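Local atomic coordinates of probable dehydrogenase (Bordetella bronchiseptica, PDB entry 3MOI), a protein that probably catalyses NAD(P)-dependent oxidation or reduction of an as yet unidentified substrate, as a member of the Gfo/Idh/MocA family of Rossmann-fold oxidoreductases. Residues G140-V145 against A310-S315; R131-I136 against M303-E308. All blocks are in the same frame, centred on the assembly; numbering follows the deposited sequence.

Contact 1 of 2, residues G140-V145 against A310-S315; sequences GSVGRV and ADLRAS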
loop_
_atom_site.group_PDB
_atom_site.type_symbol
_atom_site.label_atom_id
_atom_site.label_comp_id
_atom_site.label_asym_id
_atom_site.label_seq_id
_atom_site.Cartn_x
_atom_site.Cartn_y
_atom_site.Cartn_z
ATOM N N GLY A 140 -19.237 12.604 -8.732
ATOM C CA GLY A 140 -18.467 13.606 -9.476
ATOM C C GLY A 140 -17.758 14.687 -8.678
ATOM O O GLY A 140 -16.845 15.317 -9.201
ATOM N N SER A 141 -18.140 14.895 -7.423
ATOM C CA SER A 141 -17.697 16.114 -6.724
ATOM C C SER A 141 -16.275 15.958 -6.328
ATOM O O SER A 141 -15.488 16.875 -6.393
ATOM C CB SER A 141 -18.525 16.415 -5.472
ATOM O OG SER A 141 -19.755 16.988 -5.850
ATOM N N VAL A 142 -15.981 14.739 -5.942
ATOM C CA VAL A 142 -14.675 14.317 -5.505
ATOM C C VAL A 142 -13.644 14.374 -6.617
ATOM O O VAL A 142 -12.464 14.329 -6.331
ATOM C CB VAL A 142 -14.865 12.896 -4.930
ATOM C CG1 VAL A 142 -13.910 11.884 -5.509
ATOM C CG2 VAL A 142 -14.967 12.955 -3.410
ATOM N N GLY A 143 -14.098 14.483 -7.874
ATOM C CA GLY A 143 -13.237 14.570 -9.086
ATOM C C GLY A 143 -12.809 13.183 -9.592
ATOM O O GLY A 143 -13.252 12.196 -9.050
ATOM N N ARG A 144 -11.934 13.121 -10.604
ATOM C CA ARG A 144 -11.408 11.848 -11.140
ATOM C C ARG A 144 -10.501 11.030 -10.216
ATOM O O ARG A 144 -9.662 11.580 -9.475
ATOM C CB ARG A 144 -10.599 12.074 -12.408
ATOM C CG ARG A 144 -11.427 12.639 -13.575
ATOM C CD ARG A 144 -11.166 11.799 -14.880
ATOM N NE ARG A 144 -11.138 12.606 -16.117
ATOM C CZ ARG A 144 -10.553 12.217 -17.258
ATOM N NH1 ARG A 144 -9.941 11.021 -17.347
ATOM N NH2 ARG A 144 -10.589 13.020 -18.323
ATOM N N VAL A 145 -10.653 9.707 -10.281
ATOM C CA VAL A 145 -9.729 8.822 -9.639
ATOM C C VAL A 145 -8.396 8.912 -10.342
ATOM O O VAL A 145 -8.341 8.816 -11.550
ATOM C CB VAL A 145 -10.173 7.388 -9.715
ATOM C CG1 VAL A 145 -9.098 6.461 -9.065
ATOM C CG2 VAL A 145 -11.535 7.229 -9.046
ATOM N N ALA A 310 -10.177 14.684 -3.154
ATOM C CA ALA A 310 -10.294 13.945 -1.911
ATOM C C ALA A 310 -9.581 12.606 -1.960
ATOM O O ALA A 310 -9.377 12.079 -3.047
ATOM C CB ALA A 310 -11.781 13.699 -1.606
ATOM N N ASP A 311 -9.203 12.081 -0.791
ATOM C CA ASP A 311 -8.934 10.672 -0.634
ATOM C C ASP A 311 -10.154 10.064 0.021
ATOM O O ASP A 311 -10.774 10.702 0.870
ATOM C CB ASP A 311 -7.686 10.391 0.211
ATOM C CG ASP A 311 -6.395 10.917 -0.453
ATOM O OD1 ASP A 311 -6.361 11.077 -1.704
ATOM O OD2 ASP A 311 -5.436 11.240 0.287
ATOM N N LEU A 312 -10.493 8.831 -0.390
ATOM C CA LEU A 312 -11.631 8.114 0.107
ATOM C C LEU A 312 -11.136 6.870 0.831
ATOM O O LEU A 312 -10.190 6.238 0.378
ATOM C CB LEU A 312 -12.476 7.681 -1.067
ATOM C CG LEU A 312 -13.489 8.558 -1.775
ATOM C CD1 LEU A 312 -13.268 10.017 -1.574
ATOM C CD2 LEU A 312 -13.666 8.193 -3.271
ATOM N N ARG A 313 -11.817 6.485 1.911
ATOM C CA ARG A 313 -11.455 5.301 2.685
ATOM C C ARG A 313 -12.676 4.679 3.362
ATOM O O ARG A 313 -13.547 5.389 3.847
ATOM C CB ARG A 313 -10.493 5.738 3.761
ATOM C CG ARG A 313 -10.064 4.674 4.750
ATOM C CD ARG A 313 -9.326 5.341 5.902
ATOM N NE ARG A 313 -8.894 4.349 6.879
ATOM C CZ ARG A 313 -8.596 4.615 8.126
ATOM N NH1 ARG A 313 -8.698 5.855 8.620
ATOM N NH2 ARG A 313 -8.193 3.620 8.885
ATOM N N ALA A 314 -12.749 3.350 3.384
ATOM C CA ALA A 314 -13.915 2.684 3.948
ATOM C C ALA A 314 -13.830 2.831 5.441
ATOM O O ALA A 314 -12.738 2.808 5.980
ATOM C CB ALA A 314 -13.968 1.227 3.575
ATOM N N SER A 315 -14.978 3.017 6.093
ATOM C CA SER A 315 -15.049 3.096 7.540
ATOM C C SER A 315 -16.000 2.034 8.061
ATOM O O SER A 315 -16.701 1.350 7.281
ATOM C CB SER A 315 -15.564 4.476 7.934
ATOM O OG SER A 315 -16.986 4.530 7.902
#

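Contact 2 of 2, residues R131-I136 against M303-E308; sequences RTLRAI and MLVTCE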
loop_
_atom_site.group_PDB
_atom_site.type_symbol
_atom_site.label_atom_id
_atom_site.label_comp_id
_atom_site.label_asym_id
_atom_site.label_seq_id
_atom_site.Cartn_x
_atom_site.Cartn_y
_atom_site.Cartn_z
ATOM N N ARG A 131 -19.741 -0.286 -2.589
ATOM C CA ARG A 131 -20.795 0.370 -3.365
ATOM C C ARG A 131 -20.834 1.840 -3.051
ATOM O O ARG A 131 -21.019 2.687 -3.942
ATOM C CB ARG A 131 -22.133 -0.247 -3.026
ATOM C CG ARG A 131 -23.356 0.309 -3.782
ATOM C CD ARG A 131 -24.513 -0.708 -3.573
ATOM N NE ARG A 131 -25.792 -0.051 -3.319
ATOM C CZ ARG A 131 -26.908 -0.252 -4.029
ATOM N NH1 ARG A 131 -26.933 -1.096 -5.078
ATOM N NH2 ARG A 131 -28.017 0.405 -3.695
ATOM N N THR A 132 -20.612 2.164 -1.788
ATOM C CA THR A 132 -20.592 3.577 -1.395
ATOM C C THR A 132 -19.454 4.302 -2.033
ATOM O O THR A 132 -19.672 5.418 -2.474
ATOM C CB THR A 132 -20.548 3.794 0.119
ATOM O OG1 THR A 132 -21.549 2.976 0.724
ATOM C CG2 THR A 132 -20.801 5.272 0.452
ATOM N N LEU A 133 -18.274 3.688 -2.089
ATOM C CA LEU A 133 -17.121 4.311 -2.738
ATOM C C LEU A 133 -17.462 4.553 -4.195
ATOM O O LEU A 133 -17.176 5.624 -4.703
ATOM C CB LEU A 133 -15.799 3.495 -2.600
ATOM C CG LEU A 133 -15.098 3.388 -1.209
ATOM C CD1 LEU A 133 -14.189 2.134 -1.071
ATOM C CD2 LEU A 133 -14.276 4.612 -0.780
ATOM N N ARG A 134 -18.110 3.583 -4.862
ATOM C CA ARG A 134 -18.527 3.780 -6.264
ATOM C C ARG A 134 -19.460 4.992 -6.355
ATOM O O ARG A 134 -19.213 5.942 -7.118
ATOM C CB ARG A 134 -19.189 2.525 -6.892
ATOM C CG ARG A 134 -19.727 2.744 -8.309
ATOM C CD ARG A 134 -20.650 1.527 -8.849
ATOM N NE ARG A 134 -19.853 0.762 -9.823
ATOM C CZ ARG A 134 -20.070 0.568 -11.128
ATOM N NH1 ARG A 134 -21.197 0.938 -11.764
ATOM N NH2 ARG A 134 -19.106 -0.095 -11.790
ATOM N N ALA A 135 -20.518 4.988 -5.567
ATOM C CA ALA A 135 -21.478 6.125 -5.671
ATOM C C ALA A 135 -20.732 7.484 -5.584
ATOM O O ALA A 135 -20.931 8.385 -6.409
ATOM C CB ALA A 135 -22.557 5.992 -4.647
ATOM N N ILE A 136 -19.792 7.586 -4.654
ATOM C CA ILE A 136 -19.069 8.850 -4.457
ATOM C C ILE A 136 -18.275 9.256 -5.695
ATOM O O ILE A 136 -18.310 10.395 -6.118
ATOM C CB ILE A 136 -18.164 8.765 -3.211
ATOM C CG1 ILE A 136 -19.052 8.767 -1.955
ATOM C CG2 ILE A 136 -17.184 9.877 -3.187
ATOM C CD1 ILE A 136 -18.408 8.213 -0.728
ATOM N N MET A 303 -8.651 0.253 1.704
ATOM C CA MET A 303 -8.795 0.636 0.337
ATOM C C MET A 303 -8.823 2.151 0.302
ATOM O O MET A 303 -9.800 2.737 0.742
ATOM C CB MET A 303 -10.091 0.023 -0.210
ATOM C CG MET A 303 -10.007 -1.548 -0.431
ATOM S SD MET A 303 -11.410 -2.396 -1.279
ATOM C CE MET A 303 -12.181 -0.994 -1.902
ATOM N N LEU A 304 -7.743 2.760 -0.198
ATOM C CA LEU A 304 -7.552 4.207 -0.256
ATOM C C LEU A 304 -7.634 4.778 -1.685
ATOM O O LEU A 304 -6.752 4.545 -2.511
ATOM C CB LEU A 304 -6.162 4.570 0.371
ATOM C CG LEU A 304 -5.997 4.309 1.896
ATOM C CD1 LEU A 304 -4.604 3.970 2.385
ATOM C CD2 LEU A 304 -6.516 5.513 2.649
ATOM N N VAL A 305 -8.671 5.547 -1.979
ATOM C CA VAL A 305 -8.918 5.952 -3.368
ATOM C C VAL A 305 -8.513 7.365 -3.470
ATOM O O VAL A 305 -9.116 8.183 -2.824
ATOM C CB VAL A 305 -10.401 5.856 -3.688
ATOM C CG1 VAL A 305 -10.701 6.288 -5.101
ATOM C CG2 VAL A 305 -10.867 4.475 -3.361
ATOM N N THR A 306 -7.508 7.701 -4.249
ATOM C CA THR A 306 -7.146 9.069 -4.227
ATOM C C THR A 306 -7.651 9.790 -5.484
ATOM O O THR A 306 -7.280 9.501 -6.627
ATOM C CB THR A 306 -5.619 9.307 -3.776
ATOM O OG1 THR A 306 -4.864 9.986 -4.763
ATOM C CG2 THR A 306 -4.970 8.127 -3.323
ATOM N N CYS A 307 -8.593 10.701 -5.256
ATOM C CA CYS A 307 -9.155 11.501 -6.319
ATOM C C CYS A 307 -8.625 12.922 -6.309
ATOM O O CYS A 307 -7.933 13.304 -5.408
ATOM C CB CYS A 307 -10.656 11.496 -6.222
ATOM S SG CYS A 307 -11.345 9.893 -5.823
ATOM N N GLU A 308 -8.942 13.678 -7.356
ATOM C CA GLU A 308 -8.551 15.080 -7.481
ATOM C C GLU A 308 -8.920 15.893 -6.218
ATOM O O GLU A 308 -8.125 16.652 -5.730
ATOM C CB GLU A 308 -9.250 15.744 -8.683
ATOM C CG GLU A 308 -8.658 15.471 -10.065
ATOM C CD GLU A 308 -9.643 15.755 -11.264
ATOM O OE1 GLU A 308 -10.912 15.609 -11.160
ATOM O OE2 GLU A 308 -9.082 16.108 -12.335
#

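Contact 1 of 2, residues G140-V145 against A310-S315
Val142 turns its side chain toward strand 310-314 and meets Ala310 and Leu312 through a single methyl. Its CB stays back from the strand, and the two branches part there. CG1 goes to the neighbouring strand, where it lies against Cys307. CG2 makes the contact itself: it lies 3.7 Å from Ala310 CB and, at the same time, 3.9 Å from Leu312 CD1. Val142 and Leu312 thus approach tip to tip; the leucine's chi2 of 21°, unusually close to eclipsed, sets CD1 toward the valine. Ala310 and Leu312 are two apart on the strand and present the same face; Asp311 between them points away from the turn, and its OD2 accepts a hydrogen bond from the backbone N of Phe236 of the second subunit. Val142 sits within a type I beta turn, Gly140 to Gly143, closed by Gly143 N to Gly140 O at 3.2 Å. This turn links helix 128-139 to strand 145-153, and its valine packs it onto the mixed sheet of the GFO/IDH/MocA C-terminal domain. The contact across the segments is purely apolar: shape and burial of three aliphatic side chains hold it, while a backbone bond from Val142 to His309 helps fix the turn.

Contact 2 of 2, residues R131-I136 against M303-E308
Leu133 on helix 128-139 faces Val305 on strand 302-307, their CA atoms 8.4 Å apart, so helix and strand are spaced for side chains alone to fill the gap. On the helix side Leu133 does the touching, and it divides its two methyls between two strand residues. CD1 meets the terminal methyl of Met303, CE, at 3.8 Å. CD2 comes 4.3 Å from Val305 CG2, a looser approach. Leucine and methionine cross obliquely. The methionine chain leaves its backbone with CG anti to the carbonyl carbon and extends through chi2, then turns back about the CG-SD bond (chi3 14°, close to eclipsed), a strained or imperfectly modelled conformation at 2.5 Å resolution that brings CE to the leucine. Met303 and Val305 share a face through strand alternation, whereas Leu304 between them points away from the helix and packs, as Thr306 does, on Tyr153 of the second subunit. The helix is regular here, with Ala135 N bonded to Arg131 O at 2.9 Å. Around the contact, Ile189 of helix 179-190 touches both Leu133 and Met303, Leu312 of strand 310-314 touches both Leu133 and Val305, and Val319 of strand 318-323 also reaches Leu133. Helices 128-139 and 179-190 therefore pack on one face of the large mixed sheet of the C-terminal domain, and the second subunit lies against the other face of strand 302-307.

Contacts 1 and 2 have centres about 4 Å apart and are both buried and aliphatic, on the same face of the mixed sheet. Contact 2 brings the body of a helix onto a strand, a leucine dividing its two methyls between a methionine and a valine; contact 1 brings the turn after that helix onto the adjacent strand, one valine methyl serving both an alanine and a leucine. Strands 302-307 and 310-314 are consecutive in the chain and antiparallel neighbours, and Leu312 N bonds to Val305 O at 2.9 Å. Just beyond the turn and the end of strand 302-307, Arg144 N probably hydrogen-bonds to Glu308 OE1 at 2.7 Å. Both strands touch the second subunit through their other faces.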